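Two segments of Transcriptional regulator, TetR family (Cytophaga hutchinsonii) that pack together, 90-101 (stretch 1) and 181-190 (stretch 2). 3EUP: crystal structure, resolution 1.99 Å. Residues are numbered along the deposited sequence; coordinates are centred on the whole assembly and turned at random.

Stretch 1 90-101: VYSSMYNDADGS
Stretch 2 181-190: NRAYSDYVFE

Packing of residues 90-101 against residues 181-190 in a TetR-family transcriptional regulator, two segments of one chain that bury 416 Å² between them, both sides summed. Stretch 1 is helical through Asn-96, with bonds from Met-94 N to Val-90 O (3.0 Å), Tyr-95 N to Tyr-91 O (2.9 Å) and Asn-96 N to Ser-92 O (2.9 Å). Asp-97 leaves helical values (phi/psi -68/151), and the chain then turns through three residues of positive phi, Ala-98 (48/38), Asp-99 (51/44) and Gly-100 (83/5); Gly-100 N bonds Asp-97 O at 2.9 Å. Stretch 2 is helical from Arg-182 and continues past Glu-190. Asn-181 (chi1 t, phi/psi -128/106) is its N-cap, and Asn-181 OD1 accepts from Ala-183 N at 2.8 Å. The helices run nearly antiparallel, at 157° with a closest axial approach of 10.8 Å. The register sets Ser-92 CA 6.2 Å from Phe-189 CA and Asn-96 CA 7.7 Å from Arg-182 CA, so the pairs run in opposite sequence order.

Phe-189 (chi1 -75°, chi2 -64°) points toward stretch 1 and lays a ring face under the backbone of Ser-92. The CA of Ser-92 sits 3.9 Å from the centroid of the Phe-189 ring, 16° off its normal, a CH-pi contact in which a polarised C-H meets the pi cloud. Ser-92 CB lies over the same ring, 3.8 Å from Phe-189 CG. Tyr-91 (m) brings CB to 4.0 Å from Phe-189 CE1 before the end of its side chain leads away; Tyr-95 (t) points toward stretch 2, with CB 4.4 Å from Phe-189 CZ. Together these contacts set the buried Phe-189 ring against the first helix.

Arg-182 has the largest covered area in either stretch. Its chi angles, -71°, -179°, -167° and -75°, extend the chain to the turn after the first helix. There Arg-182 NH2 donates to Asp-99 OD1 at 3.0 Å and 155°, a salt bridge made near the guanidinium plane; Asp-99 is t, with its carboxylate closer to stretch 2 than its sideways CA-to-CB bond suggests. Asn-96 O lies over one guanidinium face, while Arg-182 NH1 is 3.6 Å from Tyr-95 CE2, oblique to the ring. At Gly-100 an ideal CB would be a tight 3.3 Å from Arg-182 NH2, and the positive phi itself favours glycine.

Asn-96 (m) points toward stretch 2, its amide placed between Arg-182 and Phe-189; that amide is probably turned over in the model, leaving its polar pairings open.

Two waters bridge the stretches. Water 1 links Ser-92 OG (t rotamer) to Asp-186 OD1, 2.7 Å from each, donating to the carboxylate of Asp-186 (m). Water 2 donates to Tyr-95 O at 2.9 Å and accepts from Arg-182 NH2 at 2.9 Å, bridging the guanidinium to the helix backbone, while the salt bridge to Asp-99 holds it to the turn.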

# COMPACT_ATOMS: atom_id res chain seq x y z
N VAL A 90 7.05 15.84 9.10
CA VAL A 90 5.95 15.69 10.07
C VAL A 90 5.25 14.29 10.00
O VAL A 90 4.39 14.00 10.84
CB VAL A 90 4.90 16.77 9.82
CG1 VAL A 90 5.49 18.20 10.02
CG2 VAL A 90 4.32 16.60 8.40
N TYR A 91 5.61 13.45 9.03
CA TYR A 91 4.88 12.20 8.75
C TYR A 91 4.94 11.19 9.90
O TYR A 91 3.93 10.68 10.34
CB TYR A 91 5.34 11.61 7.39
CG TYR A 91 5.01 12.60 6.29
CD1 TYR A 91 3.71 12.73 5.82
CD2 TYR A 91 5.97 13.52 5.83
CE1 TYR A 91 3.40 13.68 4.88
CE2 TYR A 91 5.66 14.47 4.90
CZ TYR A 91 4.37 14.55 4.43
OH TYR A 91 4.04 15.51 3.52
N SER A 92 6.12 10.95 10.43
CA SER A 92 6.22 10.03 11.55
C SER A 92 5.33 10.41 12.75
O SER A 92 4.69 9.55 13.37
CB SER A 92 7.65 9.92 12.05
OG SER A 92 7.64 8.98 13.08
N SER A 93 5.27 11.69 13.08
CA SER A 93 4.49 12.05 14.25
C SER A 93 3.01 11.94 13.86
O SER A 93 2.20 11.46 14.65
CB SER A 93 4.88 13.42 14.81
OG SER A 93 4.18 14.43 14.13
N MET A 94 2.66 12.30 12.63
CA MET A 94 1.27 12.19 12.21
C MET A 94 0.76 10.74 12.29
O MET A 94 -0.37 10.51 12.76
CB MET A 94 1.09 12.78 10.82
CG MET A 94 -0.35 12.82 10.35
SD MET A 94 -0.49 13.53 8.66
CE MET A 94 1.11 14.46 8.47
N TYR A 95 1.58 9.77 11.86
CA TYR A 95 1.12 8.38 11.80
C TYR A 95 1.31 7.63 13.11
O TYR A 95 0.49 6.77 13.44
CB TYR A 95 1.81 7.59 10.66
CG TYR A 95 1.32 6.15 10.53
CD1 TYR A 95 0.08 5.87 9.99
CD2 TYR A 95 2.08 5.08 10.99
CE1 TYR A 95 -0.38 4.56 9.86
CE2 TYR A 95 1.63 3.77 10.91
CZ TYR A 95 0.41 3.52 10.34
OH TYR A 95 -0.07 2.25 10.22
N ASN A 96 2.38 7.90 13.85
CA ASN A 96 2.67 7.15 15.07
C ASN A 96 2.15 7.75 16.39
O ASN A 96 2.04 7.01 17.37
CB ASN A 96 4.19 6.93 15.24
CG ASN A 96 4.82 6.18 14.04
OD1 ASN A 96 5.63 6.73 13.25
ND2 ASN A 96 4.46 4.92 13.93
N ASP A 97 1.89 9.06 16.47
CA ASP A 97 1.56 9.68 17.78
C ASP A 97 0.21 9.20 18.29
O ASP A 97 -0.66 8.87 17.49
CB ASP A 97 1.55 11.22 17.72
CG ASP A 97 2.96 11.83 17.71
OD1 ASP A 97 3.98 11.12 17.86
OD2 ASP A 97 3.06 13.06 17.53
N ALA A 98 0.04 9.17 19.62
CA ALA A 98 -1.23 8.77 20.22
C ALA A 98 -1.73 7.47 19.60
O ALA A 98 -2.93 7.28 19.32
CB ALA A 98 -2.26 9.89 20.08
N ASP A 99 -0.76 6.59 19.33
CA ASP A 99 -1.00 5.28 18.72
C ASP A 99 -1.83 5.32 17.44
O ASP A 99 -2.70 4.51 17.26
CB ASP A 99 -1.65 4.38 19.76
CG ASP A 99 -1.54 2.93 19.40
OD1 ASP A 99 -0.74 2.54 18.51
OD2 ASP A 99 -2.31 2.17 20.02
N GLY A 100 -1.52 6.26 16.56
CA GLY A 100 -2.16 6.35 15.28
C GLY A 100 -3.48 7.07 15.29
O GLY A 100 -4.17 7.11 14.26
N SER A 101 -3.88 7.64 16.43
CA SER A 101 -5.24 8.17 16.54
C SER A 101 -5.45 9.45 15.71
O SER A 101 -6.58 9.83 15.43
CB SER A 101 -5.69 8.32 18.01
OG SER A 101 -5.09 9.43 18.60
N ASN A 181 4.22 -3.81 14.04
CA ASN A 181 5.36 -3.45 14.85
C ASN A 181 5.95 -2.13 14.37
O ASN A 181 6.63 -2.11 13.37
CB ASN A 181 6.39 -4.55 14.78
CG ASN A 181 7.56 -4.29 15.70
OD1 ASN A 181 7.79 -3.17 16.11
ND2 ASN A 181 8.30 -5.35 16.03
N ARG A 182 5.71 -1.07 15.12
CA ARG A 182 6.21 0.27 14.76
C ARG A 182 7.73 0.37 14.68
O ARG A 182 8.23 1.30 14.08
CB ARG A 182 5.68 1.32 15.73
CG ARG A 182 4.19 1.59 15.58
CD ARG A 182 3.67 2.68 16.55
NE ARG A 182 2.22 2.66 16.55
CZ ARG A 182 1.44 3.13 15.58
NH1 ARG A 182 1.94 3.70 14.48
NH2 ARG A 182 0.13 3.05 15.72
N ALA A 183 8.46 -0.57 15.30
CA ALA A 183 9.92 -0.53 15.23
C ALA A 183 10.35 -0.77 13.78
O ALA A 183 11.37 -0.26 13.31
CB ALA A 183 10.54 -1.58 16.14
N TYR A 184 9.59 -1.57 13.04
CA TYR A 184 10.01 -1.86 11.69
C TYR A 184 9.73 -0.65 10.81
O TYR A 184 10.56 -0.30 9.99
CB TYR A 184 9.31 -3.10 11.15
CG TYR A 184 9.58 -4.36 11.92
CD1 TYR A 184 10.81 -4.61 12.54
CD2 TYR A 184 8.61 -5.32 12.01
CE1 TYR A 184 11.03 -5.79 13.24
CE2 TYR A 184 8.82 -6.49 12.71
CZ TYR A 184 10.01 -6.73 13.31
OH TYR A 184 10.14 -7.93 13.96
N SER A 185 8.55 -0.05 10.94
CA SER A 185 8.24 1.13 10.14
C SER A 185 9.13 2.31 10.58
O SER A 185 9.46 3.17 9.76
CB SER A 185 6.75 1.46 10.20
OG SER A 185 6.24 1.38 11.54
N ASP A 186 9.55 2.36 11.86
CA ASP A 186 10.48 3.44 12.31
C ASP A 186 11.78 3.47 11.47
O ASP A 186 12.33 4.53 11.25
CB ASP A 186 10.83 3.33 13.81
CG ASP A 186 9.70 3.77 14.70
OD1 ASP A 186 8.75 4.41 14.19
OD2 ASP A 186 9.72 3.38 15.89
N TYR A 187 12.25 2.32 10.99
CA TYR A 187 13.43 2.32 10.10
C TYR A 187 13.17 3.08 8.79
O TYR A 187 14.04 3.80 8.30
CB TYR A 187 13.91 0.91 9.75
CG TYR A 187 14.51 0.16 10.90
CD1 TYR A 187 15.74 0.54 11.47
CD2 TYR A 187 13.87 -0.95 11.41
CE1 TYR A 187 16.29 -0.18 12.51
CE2 TYR A 187 14.41 -1.67 12.46
CZ TYR A 187 15.61 -1.27 13.01
OH TYR A 187 16.13 -1.99 14.04
N VAL A 188 11.94 3.02 8.29
CA VAL A 188 11.62 3.71 7.03
C VAL A 188 11.51 5.23 7.24
O VAL A 188 11.95 6.06 6.39
CB VAL A 188 10.35 3.12 6.41
CG1 VAL A 188 10.02 3.77 5.02
CG2 VAL A 188 10.50 1.58 6.32
N PHE A 189 10.91 5.62 8.36
CA PHE A 189 10.83 7.04 8.69
C PHE A 189 12.23 7.60 8.89
O PHE A 189 12.49 8.78 8.57
CB PHE A 189 9.94 7.25 9.93
CG PHE A 189 8.48 7.11 9.62
CD1 PHE A 189 7.88 8.02 8.76
CD2 PHE A 189 7.71 6.10 10.14
CE1 PHE A 189 6.54 7.90 8.41
CE2 PHE A 189 6.38 5.99 9.82
CZ PHE A 189 5.78 6.92 8.93
N GLU A 190 13.13 6.77 9.41
CA GLU A 190 14.53 7.15 9.54
C GLU A 190 15.15 7.41 8.14
O GLU A 190 15.88 8.40 7.93
CB GLU A 190 15.30 6.06 10.30
CG GLU A 190 16.48 6.54 11.01
CD GLU A 190 17.38 5.40 11.50
OE1 GLU A 190 16.85 4.30 11.88
OE2 GLU A 190 18.64 5.60 11.45
O HOH W 1 9.36 6.87 13.40
O HOH W 2 -0.82 4.23 13.30